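PDB 4R0M: McyG protein from Microcystis aeruginosa PCC 7806, which probably activates phenylalanine or a related acid as its adenylate and passes it to its own peptidyl carrier domain in microcystin synthesis. Local coordinates for residues E133-T136 / E137-L141; Q324-E327 / R328-K331; N405-N408 / Q409-F412; R504-V507 / T508-G512. All coordinates share one frame; numbering follows the deposited sequence.

Contact 1: residues E133-T136 / E137-L141; sequences ELIT and EIEKL
Ile138 folds back over the residue one turn earlier, Leu134, and illustrates how a branched side chain can pack on the very peptide that its own backbone binds. From its CB, already close to the carbonyl of Leu134, the chain turns so that CG1 lies 3.4 Å from Leu134 O. The methyl CD1 runs on past that oxygen and ends 3.9 Å from Leu134 CB, the apolar meeting of the pair. CG1 stands beside the backbone N and anti to the carbonyl carbon (chi1 -60°), which directs this branch toward the preceding turn. The same oxygen receives Ile138 N at 3.2 Å, with the donor nearly in line with the C=O bond (171°).

Glu137 approaches Leu134 from another direction: its OE1 lies 4.0 Å from Leu134 CD2, the two side chains crossing at a slant, while OE2 comes near the backbone of Glu133. On a further flank Ile135 and Glu139 run alongside each other, CG1 of Ile135 being 4.2 Å from OE1 of Glu139. The i to i+4 pattern continues with Glu139 N on Ile135 O, and with Lys140 N on Thr136 O, the latter at 3.0 Å.

Asp131 OD1 accepts a hydrogen bond from Leu134 N. Helix 135-144 is the crossover between strands 128-130 and 152-154 of a parallel sheet; Ile135, Ile138 and Glu139 touch Val152 of the second strand, and Leu141 meets helix 111-122.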
ATOM      1  N   GLU A 133     -22.900   5.162  -6.599  1.00 42.97           N
ATOM      2  CA  GLU A 133     -22.275   6.204  -7.409  1.00 44.08           C
ATOM      3  C   GLU A 133     -21.612   5.635  -8.674  1.00 43.11           C
ATOM      4  O   GLU A 133     -21.694   6.239  -9.746  1.00 42.68           O
ATOM      5  CB  GLU A 133     -21.251   6.981  -6.568  1.00 46.72           C
ATOM      6  CG  GLU A 133     -20.872   8.346  -7.131  1.00 49.72           C
ATOM      7  CD  GLU A 133     -19.620   8.929  -6.493  1.00 51.85           C
ATOM      8  OE1 GLU A 133     -18.600   8.210  -6.391  1.00 53.31           O
ATOM      9  OE2 GLU A 133     -19.648  10.118  -6.103  1.00 52.80           O
ATOM     10  N   LEU A 134     -20.977   4.471  -8.543  1.00 41.10           N
ATOM     11  CA  LEU A 134     -20.159   3.895  -9.615  1.00 40.04           C
ATOM     12  C   LEU A 134     -20.866   2.861 -10.484  1.00 40.10           C
ATOM     13  O   LEU A 134     -20.384   2.541 -11.573  1.00 40.54           O
ATOM     14  CB  LEU A 134     -18.885   3.268  -9.035  1.00 39.40           C
ATOM     15  CG  LEU A 134     -17.828   4.182  -8.413  1.00 38.95           C
ATOM     16  CD1 LEU A 134     -16.906   3.361  -7.528  1.00 38.55           C
ATOM     17  CD2 LEU A 134     -17.034   4.926  -9.477  1.00 38.59           C
ATOM     18  N   ILE A 135     -21.996   2.342 -10.003  1.00 40.24           N
ATOM     19  CA  ILE A 135     -22.720   1.244 -10.665  1.00 39.72           C
ATOM     20  C   ILE A 135     -22.912   1.450 -12.177  1.00 39.63           C
ATOM     21  O   ILE A 135     -22.616   0.552 -12.971  1.00 39.65           O
ATOM     22  CB  ILE A 135     -24.071   0.929  -9.951  1.00 39.76           C
ATOM     23  CG1 ILE A 135     -24.786  -0.265 -10.591  1.00 39.48           C
ATOM     24  CG2 ILE A 135     -24.992   2.145  -9.904  1.00 39.79           C
ATOM     25  CD1 ILE A 135     -24.483  -1.591  -9.930  1.00 38.67           C
ATOM     26  N   THR A 136     -23.378   2.636 -12.562  1.00 39.59           N
ATOM     27  CA  THR A 136     -23.718   2.936 -13.956  1.00 39.88           C
ATOM     28  C   THR A 136     -22.485   2.979 -14.864  1.00 39.26           C
ATOM     29  O   THR A 136     -22.509   2.434 -15.972  1.00 38.67           O
ATOM     30  CB  THR A 136     -24.508   4.259 -14.067  1.00 40.51           C
ATOM     31  OG1 THR A 136     -25.519   4.298 -13.052  1.00 40.58           O
ATOM     32  CG2 THR A 136     -25.167   4.390 -15.439  1.00 40.07           C
ATOM     33  N   GLU A 137     -21.418   3.618 -14.383  1.00 39.02           N
ATOM     34  CA  GLU A 137     -20.155   3.731 -15.121  1.00 39.33           C
ATOM     35  C   GLU A 137     -19.542   2.368 -15.429  1.00 38.77           C
ATOM     36  O   GLU A 137     -19.039   2.144 -16.529  1.00 38.56           O
ATOM     37  CB  GLU A 137     -19.138   4.560 -14.331  1.00 39.61           C
ATOM     38  CG  GLU A 137     -19.517   6.013 -14.119  1.00 40.70           C
ATOM     39  CD  GLU A 137     -18.689   6.674 -13.033  1.00 41.85           C
ATOM     40  OE1 GLU A 137     -17.445   6.542 -13.058  1.00 41.71           O
ATOM     41  OE2 GLU A 137     -19.286   7.329 -12.152  1.00 42.76           O
ATOM     42  N   ILE A 138     -19.587   1.470 -14.446  1.00 38.29           N
ATOM     43  CA  ILE A 138     -18.971   0.150 -14.564  1.00 38.19           C
ATOM     44  C   ILE A 138     -19.766  -0.759 -15.506  1.00 38.48           C
ATOM     45  O   ILE A 138     -19.177  -1.541 -16.256  1.00 38.20           O
ATOM     46  CB  ILE A 138     -18.742  -0.493 -13.173  1.00 38.23           C
ATOM     47  CG1 ILE A 138     -17.827   0.406 -12.332  1.00 37.97           C
ATOM     48  CG2 ILE A 138     -18.138  -1.888 -13.302  1.00 37.91           C
ATOM     49  CD1 ILE A 138     -17.718   0.018 -10.871  1.00 38.05           C
ATOM     50  N   GLU A 139     -21.091  -0.636 -15.480  1.00 39.15           N
ATOM     51  CA  GLU A 139     -21.951  -1.359 -16.422  1.00 40.21           C
ATOM     52  C   GLU A 139     -21.720  -0.882 -17.857  1.00 39.98           C
ATOM     53  O   GLU A 139     -21.655  -1.693 -18.783  1.00 39.52           O
ATOM     54  CB  GLU A 139     -23.430  -1.217 -16.044  1.00 40.98           C
ATOM     55  CG  GLU A 139     -23.837  -2.001 -14.803  1.00 42.33           C
ATOM     56  CD  GLU A 139     -25.327  -1.945 -14.518  1.00 43.75           C
ATOM     57  OE1 GLU A 139     -25.919  -0.845 -14.588  1.00 44.40           O
ATOM     58  OE2 GLU A 139     -25.911  -3.007 -14.210  1.00 44.49           O
ATOM     59  N   LYS A 140     -21.585   0.434 -18.020  1.00 40.94           N
ATOM     60  CA  LYS A 140     -21.327   1.065 -19.319  1.00 41.76           C
ATOM     61  C   LYS A 140     -20.068   0.506 -19.982  1.00 40.94           C
ATOM     62  O   LYS A 140     -20.077   0.186 -21.170  1.00 41.60           O
ATOM     63  CB  LYS A 140     -21.221   2.587 -19.158  1.00 43.61           C
ATOM     64  CG  LYS A 140     -21.110   3.356 -20.467  1.00 46.07           C
ATOM     65  CD  LYS A 140     -21.151   4.859 -20.235  1.00 47.62           C
ATOM     66  CE  LYS A 140     -20.939   5.622 -21.535  1.00 48.13           C
ATOM     67  NZ  LYS A 140     -21.182   7.082 -21.374  1.00 48.71           N
ATOM     68  N   LEU A 141     -18.996   0.388 -19.200  1.00 39.44           N
ATOM     69  CA  LEU A 141     -17.747  -0.222 -19.651  1.00 38.76           C
ATOM     70  C   LEU A 141     -17.973  -1.636 -20.192  1.00 39.31           C
ATOM     71  O   LEU A 141     -17.386  -2.018 -21.206  1.00 39.04           O
ATOM     72  CB  LEU A 141     -16.726  -0.239 -18.504  1.00 37.66           C
ATOM     73  CG  LEU A 141     -15.382  -0.961 -18.665  1.00 37.73           C
ATOM     74  CD1 LEU A 141     -14.489  -0.284 -19.700  1.00 37.67           C
ATOM     75  CD2 LEU A 141     -14.670  -1.057 -17.323  1.00 37.62           C
TER

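Contact 2: residues Q324-E327 / R328-K331; sequences QLQE and RAIK
Leu325 overlaps Ala329 and Ile330 with its two methyls, one for each. CD1 rests 4.1 Å from Ala329 CB, and CD2 meets CD1 of Ile330 at 4.3 Å, so the forked end spans two successive residues of the returning chain. The fork is brought there by CG standing anti to the backbone N (chi1 -176°). Ala329 CB is approached a second time by Gln326, whose CG lies 3.9 Å away.

The chain reverses through a type II beta turn from Gln326 to Ala329, with Arg328 in its third position at positive phi (70°). The turn is closed by a weak bond, Ala329 N to Gln326 O at 3.4 Å, and Ala329 CB leans on the same oxygen. Just ahead of it, Gln324 is the C-prime residue of the Schellman motif that ends the preceding helix, whose Leu320 touches Leu325; Ile330 also packs on that helix, through Ile313, Phe316 and Leu317.

Lys331 bends back under the turn, and its NZ gives a bond of 2.7 Å to Arg328 O, lying in the carbonyl plane, with a weak one to Ala329 O at 3.4 Å. NZ also binds Lys299 O beside the neighbouring strand 300-303. A buried ammonium group is thus met by backbone carbonyls, whose dipoles probably offset part of its charge, while the side chains of Leu325, Ala329 and Ile330 meet through carbon alone.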
ATOM      1  N   GLN A 324       4.063  17.409  20.465  1.00 44.51           N
ATOM      2  CA  GLN A 324       3.883  16.355  21.476  1.00 44.84           C
ATOM      3  C   GLN A 324       3.996  14.916  20.970  1.00 45.57           C
ATOM      4  O   GLN A 324       3.625  13.978  21.680  1.00 45.83           O
ATOM      5  CB  GLN A 324       2.579  16.556  22.267  1.00 44.58           C
ATOM      6  CG  GLN A 324       2.490  17.879  23.012  1.00 44.80           C
ATOM      7  CD  GLN A 324       1.300  17.938  23.949  1.00 46.00           C
ATOM      8  OE1 GLN A 324       1.177  17.127  24.869  1.00 46.31           O
ATOM      9  NE2 GLN A 324       0.414  18.903  23.722  1.00 45.57           N
ATOM     10  N   LEU A 325       4.518  14.736  19.757  1.00 45.97           N
ATOM     11  CA  LEU A 325       4.797  13.395  19.244  1.00 46.69           C
ATOM     12  C   LEU A 325       5.925  12.778  20.062  1.00 47.45           C
ATOM     13  O   LEU A 325       7.061  13.256  20.027  1.00 47.92           O
ATOM     14  CB  LEU A 325       5.160  13.433  17.755  1.00 46.25           C
ATOM     15  CG  LEU A 325       5.380  12.090  17.047  1.00 46.15           C
ATOM     16  CD1 LEU A 325       4.064  11.350  16.843  1.00 46.26           C
ATOM     17  CD2 LEU A 325       6.091  12.290  15.717  1.00 45.66           C
ATOM     18  N   GLN A 326       5.595  11.725  20.808  1.00 48.38           N
ATOM     19  CA  GLN A 326       6.535  11.106  21.747  1.00 48.96           C
ATOM     20  C   GLN A 326       7.710  10.424  21.048  1.00 50.23           C
ATOM     21  O   GLN A 326       7.628  10.072  19.867  1.00 50.73           O
ATOM     22  CB  GLN A 326       5.814  10.132  22.688  1.00 47.66           C
ATOM     23  CG  GLN A 326       5.105   8.976  21.994  1.00 47.72           C
ATOM     24  CD  GLN A 326       4.361   8.077  22.964  1.00 46.56           C
ATOM     25  OE1 GLN A 326       3.136   8.143  23.069  1.00 45.86           O
ATOM     26  NE2 GLN A 326       5.099   7.236  23.682  1.00 45.24           N
ATOM     27  N   GLU A 327       8.802  10.253  21.790  1.00 51.44           N
ATOM     28  CA  GLU A 327      10.014   9.618  21.278  1.00 51.71           C
ATOM     29  C   GLU A 327       9.766   8.157  20.917  1.00 50.62           C
ATOM     30  O   GLU A 327       9.078   7.440  21.647  1.00 51.15           O
ATOM     31  CB  GLU A 327      11.149   9.725  22.299  1.00 53.66           C
ATOM     32  CG  GLU A 327      11.699  11.135  22.478  1.00 55.40           C
ATOM     33  CD  GLU A 327      12.739  11.237  23.582  1.00 57.65           C
ATOM     34  OE1 GLU A 327      13.124  10.193  24.157  1.00 58.93           O
ATOM     35  OE2 GLU A 327      13.174  12.370  23.877  1.00 58.65           O
ATOM     36  N   ARG A 328      10.324   7.742  19.779  1.00 49.03           N
ATOM     37  CA  ARG A 328      10.234   6.360  19.275  1.00 47.47           C
ATOM     38  C   ARG A 328       8.839   5.946  18.778  1.00 44.38           C
ATOM     39  O   ARG A 328       8.585   4.764  18.545  1.00 42.81           O
ATOM     40  CB  ARG A 328      10.778   5.349  20.302  1.00 49.40           C
ATOM     41  CG  ARG A 328      12.295   5.345  20.424  1.00 52.48           C
ATOM     42  CD  ARG A 328      12.776   4.365  21.484  1.00 54.03           C
ATOM     43  NE  ARG A 328      14.232   4.225  21.472  1.00 56.64           N
ATOM     44  CZ  ARG A 328      15.079   5.000  22.151  1.00 58.73           C
ATOM     45  NH1 ARG A 328      14.628   5.991  22.913  1.00 59.28           N
ATOM     46  NH2 ARG A 328      16.386   4.785  22.066  1.00 58.41           N
ATOM     47  N   ALA A 329       7.951   6.924  18.600  1.00 42.67           N
ATOM     48  CA  ALA A 329       6.591   6.665  18.121  1.00 40.47           C
ATOM     49  C   ALA A 329       6.565   6.231  16.657  1.00 39.26           C
ATOM     50  O   ALA A 329       5.753   5.389  16.271  1.00 38.83           O
ATOM     51  CB  ALA A 329       5.710   7.887  18.329  1.00 40.51           C
ATOM     52  N   ILE A 330       7.450   6.814  15.849  1.00 38.05           N
ATOM     53  CA  ILE A 330       7.558   6.476  14.430  1.00 36.94           C
ATOM     54  C   ILE A 330       8.107   5.061  14.262  1.00 36.74           C
ATOM     55  O   ILE A 330       9.162   4.725  14.806  1.00 36.74           O
ATOM     56  CB  ILE A 330       8.437   7.489  13.664  1.00 36.72           C
ATOM     57  CG1 ILE A 330       7.824   8.888  13.751  1.00 36.33           C
ATOM     58  CG2 ILE A 330       8.611   7.065  12.209  1.00 37.24           C
ATOM     59  CD1 ILE A 330       8.707   9.988  13.207  1.00 36.80           C
ATOM     60  N   LYS A 331       7.371   4.242  13.516  1.00 36.07           N
ATOM     61  CA  LYS A 331       7.741   2.848  13.295  1.00 36.04           C
ATOM     62  C   LYS A 331       7.881   2.521  11.800  1.00 36.34           C
ATOM     63  O   LYS A 331       6.908   2.128  11.154  1.00 35.91           O
ATOM     64  CB  LYS A 331       6.723   1.899  13.955  1.00 35.81           C
ATOM     65  CG  LYS A 331       6.412   2.170  15.426  1.00 36.23           C
ATOM     66  CD  LYS A 331       7.603   1.885  16.331  1.00 36.49           C
ATOM     67  CE  LYS A 331       7.188   1.690  17.781  1.00 36.67           C
ATOM     68  NZ  LYS A 331       6.666   2.938  18.401  1.00 37.28           N
TER

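Contact 3: residues N405-N408 / Q409-F412; sequences NELN and QEVF
The side chains of Phe412 and Asn408 run alongside each other in the same direction, the amide plane turned 75° from the ring. Asn408 meets the ring at its edge: CA lies in the ring plane, 3.9 Å from CD2, and Asn408 O sits near that plane. The amide oxygen OD1 comes within 3.8 Å of CE2. Phe417, on the following strand, meets the same ring with the planes inclined at about 35°. A serine in place of Phe412 would probably leave the Asn408 amide without its aromatic neighbour and open a gap against Phe417.

Phe412 is the first residue beyond the helical angles, yet its N still bonds Asn408 O at 3.0 Å, the donor tilted 31° out of the carbonyl plane. One residue earlier, Leu407 O takes a straighter bond from Val411 N and a weak one from Glu410 N. The methyl CD1 of Leu407 reaches CG1 of Val411 at 4.1 Å and OE1 of Glu410 at 3.7 Å.

Since Asn408 OD1 is bound to Tyr401 N, the amide is held by the preceding loop and offers the ring an oxygen already engaged, a van der Waals contact rather than a bond.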
ATOM      1  N   ASN A 405       1.252 -21.713 -11.777  1.00 46.56           N
ATOM      2  CA  ASN A 405       2.275 -22.687 -11.379  1.00 48.45           C
ATOM      3  C   ASN A 405       3.693 -22.263 -11.768  1.00 49.17           C
ATOM      4  O   ASN A 405       4.649 -22.504 -11.025  1.00 49.15           O
ATOM      5  CB  ASN A 405       1.967 -24.067 -11.972  1.00 49.96           C
ATOM      6  CG  ASN A 405       0.608 -24.601 -11.551  1.00 52.13           C
ATOM      7  OD1 ASN A 405       0.257 -24.592 -10.368  1.00 53.37           O
ATOM      8  ND2 ASN A 405      -0.159 -25.085 -12.520  1.00 52.14           N
ATOM      9  N   GLU A 406       3.810 -21.631 -12.934  1.00 49.90           N
ATOM     10  CA  GLU A 406       5.085 -21.129 -13.443  1.00 51.08           C
ATOM     11  C   GLU A 406       5.718 -20.133 -12.473  1.00 49.61           C
ATOM     12  O   GLU A 406       6.923 -20.183 -12.222  1.00 49.32           O
ATOM     13  CB  GLU A 406       4.883 -20.470 -14.809  1.00 53.44           C
ATOM     14  CG  GLU A 406       6.156 -20.306 -15.625  1.00 56.52           C
ATOM     15  CD  GLU A 406       5.935 -19.486 -16.882  1.00 58.46           C
ATOM     16  OE1 GLU A 406       5.821 -20.088 -17.972  1.00 59.47           O
ATOM     17  OE2 GLU A 406       5.862 -18.243 -16.781  1.00 59.28           O
ATOM     18  N   LEU A 407       4.896 -19.234 -11.935  1.00 47.97           N
ATOM     19  CA  LEU A 407       5.359 -18.247 -10.965  1.00 47.23           C
ATOM     20  C   LEU A 407       5.634 -18.882  -9.601  1.00 46.95           C
ATOM     21  O   LEU A 407       6.627 -18.551  -8.952  1.00 46.71           O
ATOM     22  CB  LEU A 407       4.355 -17.096 -10.842  1.00 46.34           C
ATOM     23  CG  LEU A 407       4.636 -15.955  -9.857  1.00 45.91           C
ATOM     24  CD1 LEU A 407       5.970 -15.268 -10.126  1.00 45.06           C
ATOM     25  CD2 LEU A 407       3.496 -14.952  -9.907  1.00 45.94           C
ATOM     26  N   ASN A 408       4.757 -19.793  -9.180  1.00 46.80           N
ATOM     27  CA  ASN A 408       4.914 -20.499  -7.907  1.00 47.41           C
ATOM     28  C   ASN A 408       6.219 -21.290  -7.813  1.00 48.74           C
ATOM     29  O   ASN A 408       6.896 -21.257  -6.785  1.00 49.15           O
ATOM     30  CB  ASN A 408       3.711 -21.411  -7.636  1.00 45.71           C
ATOM     31  CG  ASN A 408       2.441 -20.636  -7.326  1.00 44.47           C
ATOM     32  OD1 ASN A 408       2.480 -19.447  -7.005  1.00 42.78           O
ATOM     33  ND2 ASN A 408       1.302 -21.313  -7.418  1.00 44.35           N
ATOM     34  N   GLN A 409       6.573 -21.983  -8.895  1.00 50.35           N
ATOM     35  CA  GLN A 409       7.815 -22.758  -8.952  1.00 51.89           C
ATOM     36  C   GLN A 409       9.067 -21.874  -8.938  1.00 51.56           C
ATOM     37  O   GLN A 409      10.131 -22.301  -8.484  1.00 51.49           O
ATOM     38  CB  GLN A 409       7.819 -23.682 -10.174  1.00 53.96           C
ATOM     39  CG  GLN A 409       6.943 -24.918 -10.016  1.00 56.71           C
ATOM     40  CD  GLN A 409       6.947 -25.811 -11.245  1.00 58.97           C
ATOM     41  OE1 GLN A 409       6.427 -25.442 -12.301  1.00 59.92           O
ATOM     42  NE2 GLN A 409       7.525 -27.002 -11.109  1.00 59.56           N
ATOM     43  N   GLU A 410       8.925 -20.641  -9.422  1.00 50.81           N
ATOM     44  CA  GLU A 410      10.031 -19.688  -9.470  1.00 50.08           C
ATOM     45  C   GLU A 410      10.310 -19.040  -8.110  1.00 48.42           C
ATOM     46  O   GLU A 410      11.450 -19.056  -7.640  1.00 48.26           O
ATOM     47  CB  GLU A 410       9.764 -18.609 -10.530  1.00 51.95           C
ATOM     48  CG  GLU A 410      10.922 -17.644 -10.761  1.00 54.30           C
ATOM     49  CD  GLU A 410      10.501 -16.337 -11.424  1.00 56.54           C
ATOM     50  OE1 GLU A 410       9.285 -16.089 -11.583  1.00 57.03           O
ATOM     51  OE2 GLU A 410      11.398 -15.542 -11.783  1.00 57.15           O
ATOM     52  N   VAL A 411       9.276 -18.475  -7.485  1.00 46.22           N
ATOM     53  CA  VAL A 411       9.462 -17.664  -6.271  1.00 44.86           C
ATOM     54  C   VAL A 411       9.273 -18.412  -4.943  1.00 44.30           C
ATOM     55  O   VAL A 411       9.682 -17.916  -3.893  1.00 43.64           O
ATOM     56  CB  VAL A 411       8.619 -16.361  -6.285  1.00 44.29           C
ATOM     57  CG1 VAL A 411       9.058 -15.445  -7.420  1.00 43.32           C
ATOM     58  CG2 VAL A 411       7.127 -16.660  -6.364  1.00 43.86           C
ATOM     59  N   PHE A 412       8.655 -19.592  -4.993  1.00 44.61           N
ATOM     60  CA  PHE A 412       8.542 -20.456  -3.814  1.00 45.44           C
ATOM     61  C   PHE A 412       9.492 -21.648  -3.915  1.00 46.91           C
ATOM     62  O   PHE A 412       9.308 -22.527  -4.758  1.00 47.81           O
ATOM     63  CB  PHE A 412       7.102 -20.947  -3.615  1.00 44.18           C
ATOM     64  CG  PHE A 412       6.126 -19.860  -3.272  1.00 43.30           C
ATOM     65  CD1 PHE A 412       5.971 -19.435  -1.956  1.00 42.90           C
ATOM     66  CD2 PHE A 412       5.349 -19.269  -4.262  1.00 43.04           C
ATOM     67  CE1 PHE A 412       5.068 -18.433  -1.637  1.00 42.67           C
ATOM     68  CE2 PHE A 412       4.444 -18.267  -3.951  1.00 42.70           C
ATOM     69  CZ  PHE A 412       4.304 -17.848  -2.637  1.00 43.19           C
TER

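Contact 4: residues R504-V507 / T508-G512; sequences RSHV and TQKFG
Thr508 carries OG1 between its backbone N and carbonyl carbon (chi1 56°), which swings the hydroxyl back onto Ser505 O at 2.6 Å. His506, with CG anti to its backbone N, and Lys510, bent at chi2, are set so that the lysine chain crosses the imidazole, with CG over one ring face and CE 4.1 Å from NE2.

Ser505 O is gripped twice. Gln509 N reaches it at 2.9 Å in the ordinary helical way, whereas the hydroxyl of Thr508 comes from the side, at a C=O...OG1 angle of 116°. The methyl CG2 of Thr508 meanwhile lies 3.2 Å from Arg504 O, which accepts the backbone N of Thr508. A valine in place of Thr508 has no hydroxyl, so Ser505 O would probably be held by Gln509 N alone among these residues and its carbonyl less firmly fixed.

At the helix end Val507 O accepts Phe511 N and also lies at the edge of that residue's ring, in its plane, 3.5 Å from CD2. Gly512, at positive phi, then ends the helix, its N bound to Thr508 O at 2.8 Å.

Helix 498-511 links strands 479-486 and 517-520 in a beta-alpha-beta unit. Phe511 rests on Glu451, Leu452 and Thr455 of helix 449-457, His506 also touches Thr455, and Val507 packs against Pro515 on the way to the next strand.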
ATOM      1  N   ARG A 504      18.520  19.166 -12.842  1.00 44.93           N
ATOM      2  CA  ARG A 504      19.791  18.623 -13.331  1.00 43.92           C
ATOM      3  C   ARG A 504      20.994  19.100 -12.513  1.00 43.46           C
ATOM      4  O   ARG A 504      21.829  18.287 -12.112  1.00 43.07           O
ATOM      5  CB  ARG A 504      19.995  18.958 -14.810  1.00 43.08           C
ATOM      6  CG  ARG A 504      20.970  18.027 -15.520  1.00 42.62           C
ATOM      7  CD  ARG A 504      21.282  18.480 -16.941  1.00 42.07           C
ATOM      8  NE  ARG A 504      20.090  18.847 -17.712  1.00 41.20           N
ATOM      9  CZ  ARG A 504      19.300  17.986 -18.349  1.00 40.64           C
ATOM     10  NH1 ARG A 504      19.549  16.684 -18.315  1.00 40.31           N
ATOM     11  NH2 ARG A 504      18.249  18.433 -19.022  1.00 41.24           N
ATOM     12  N   SER A 505      21.071  20.407 -12.266  1.00 43.37           N
ATOM     13  CA  SER A 505      22.192  20.984 -11.519  1.00 44.86           C
ATOM     14  C   SER A 505      22.211  20.533 -10.058  1.00 45.27           C
ATOM     15  O   SER A 505      23.258  20.130  -9.546  1.00 45.64           O
ATOM     16  CB  SER A 505      22.194  22.512 -11.617  1.00 45.29           C
ATOM     17  OG  SER A 505      20.986  23.059 -11.125  1.00 46.73           O
ATOM     18  N   HIS A 506      21.052  20.579  -9.403  1.00 45.55           N
ATOM     19  CA  HIS A 506      20.926  20.157  -8.004  1.00 45.60           C
ATOM     20  C   HIS A 506      21.326  18.720  -7.790  1.00 44.88           C
ATOM     21  O   HIS A 506      21.945  18.392  -6.777  1.00 45.36           O
ATOM     22  CB  HIS A 506      19.513  20.405  -7.490  1.00 46.92           C
ATOM     23  CG  HIS A 506      19.407  20.435  -5.985  1.00 48.12           C
ATOM     24  ND1 HIS A 506      18.900  19.411  -5.271  1.00 48.57           N
ATOM     25  CD2 HIS A 506      19.766  21.418  -5.063  1.00 48.29           C
ATOM     26  CE1 HIS A 506      18.930  19.720  -3.961  1.00 48.63           C
ATOM     27  NE2 HIS A 506      19.463  20.948  -3.835  1.00 48.76           N
ATOM     28  N   VAL A 507      20.990  17.857  -8.750  1.00 43.86           N
ATOM     29  CA  VAL A 507      21.382  16.441  -8.703  1.00 43.00           C
ATOM     30  C   VAL A 507      22.893  16.252  -8.891  1.00 43.32           C
ATOM     31  O   VAL A 507      23.503  15.423  -8.208  1.00 43.07           O
ATOM     32  CB  VAL A 507      20.576  15.583  -9.714  1.00 42.12           C
ATOM     33  CG1 VAL A 507      21.158  14.180  -9.846  1.00 41.40           C
ATOM     34  CG2 VAL A 507      19.117  15.497  -9.291  1.00 41.55           C
ATOM     35  N   THR A 508      23.492  17.023  -9.802  1.00 44.09           N
ATOM     36  CA  THR A 508      24.941  16.943 -10.049  1.00 44.86           C
ATOM     37  C   THR A 508      25.744  17.433  -8.850  1.00 44.20           C
ATOM     38  O   THR A 508      26.728  16.802  -8.460  1.00 43.45           O
ATOM     39  CB  THR A 508      25.392  17.735 -11.299  1.00 46.11           C
ATOM     40  OG1 THR A 508      24.987  19.107 -11.186  1.00 48.15           O
ATOM     41  CG2 THR A 508      24.801  17.154 -12.547  1.00 45.35           C
ATOM     42  N   GLN A 509      25.309  18.553  -8.274  1.00 44.46           N
ATOM     43  CA  GLN A 509      25.974  19.160  -7.121  1.00 45.35           C
ATOM     44  C   GLN A 509      26.063  18.218  -5.922  1.00 46.31           C
ATOM     45  O   GLN A 509      27.056  18.233  -5.195  1.00 47.24           O
ATOM     46  CB  GLN A 509      25.267  20.456  -6.702  1.00 45.47           C
ATOM     47  CG  GLN A 509      25.354  21.604  -7.703  1.00 45.50           C
ATOM     48  CD  GLN A 509      26.760  22.154  -7.888  1.00 45.90           C
ATOM     49  OE1 GLN A 509      27.623  22.013  -7.019  1.00 46.46           O
ATOM     50  NE2 GLN A 509      26.994  22.793  -9.028  1.00 45.18           N
ATOM     51  N   LYS A 510      25.032  17.395  -5.728  1.00 47.05           N
ATOM     52  CA  LYS A 510      24.946  16.526  -4.553  1.00 47.79           C
ATOM     53  C   LYS A 510      25.482  15.117  -4.786  1.00 47.09           C
ATOM     54  O   LYS A 510      26.020  14.499  -3.867  1.00 47.07           O
ATOM     55  CB  LYS A 510      23.505  16.459  -4.024  1.00 49.65           C
ATOM     56  CG  LYS A 510      22.895  17.802  -3.632  1.00 51.43           C
ATOM     57  CD  LYS A 510      23.509  18.381  -2.363  1.00 52.93           C
ATOM     58  CE  LYS A 510      22.888  19.726  -2.013  1.00 54.37           C
ATOM     59  NZ  LYS A 510      23.505  20.346  -0.806  1.00 54.33           N
ATOM     60  N   PHE A 511      25.341  14.613  -6.011  1.00 46.41           N
ATOM     61  CA  PHE A 511      25.686  13.217  -6.311  1.00 46.00           C
ATOM     62  C   PHE A 511      26.906  13.025  -7.214  1.00 45.55           C
ATOM     63  O   PHE A 511      27.525  11.960  -7.198  1.00 46.32           O
ATOM     64  CB  PHE A 511      24.475  12.478  -6.893  1.00 45.34           C
ATOM     65  CG  PHE A 511      23.369  12.252  -5.901  1.00 44.93           C
ATOM     66  CD1 PHE A 511      23.351  11.108  -5.110  1.00 45.03           C
ATOM     67  CD2 PHE A 511      22.346  13.183  -5.754  1.00 45.09           C
ATOM     68  CE1 PHE A 511      22.334  10.896  -4.191  1.00 45.19           C
ATOM     69  CE2 PHE A 511      21.326  12.977  -4.838  1.00 45.29           C
ATOM     70  CZ  PHE A 511      21.318  11.831  -4.055  1.00 45.19           C
ATOM     71  N   GLY A 512      27.242  14.043  -8.002  1.00 44.86           N
ATOM     72  CA  GLY A 512      28.380  13.962  -8.919  1.00 44.93           C
ATOM     73  C   GLY A 512      28.036  13.367 -10.275  1.00 44.50           C
ATOM     74  O   GLY A 512      28.877  13.326 -11.175  1.00 44.88           O
TER

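Read from the N terminus, the four contacts follow in series: each closes a turn or two of local chain, and none encloses or crosses another. Contact 1 opens the crossover helix of the parallel four-stranded sheet. Contact 2 turns the chain from helix 310-320 into strand 330-336 of the nine-stranded sheet, on the other side of the chain's centre. Contact 3 joins helix 405-411 to the antiparallel sheet through strand 412-413, while contact 4 ends helix 498-511, the crossover between strands 479-486 and 517-520. None touches another. The side chains of Ile330 in contact 2 and Val411 in contact 3 each lie about 11 Å from the bound phenylalanyl-adenylate.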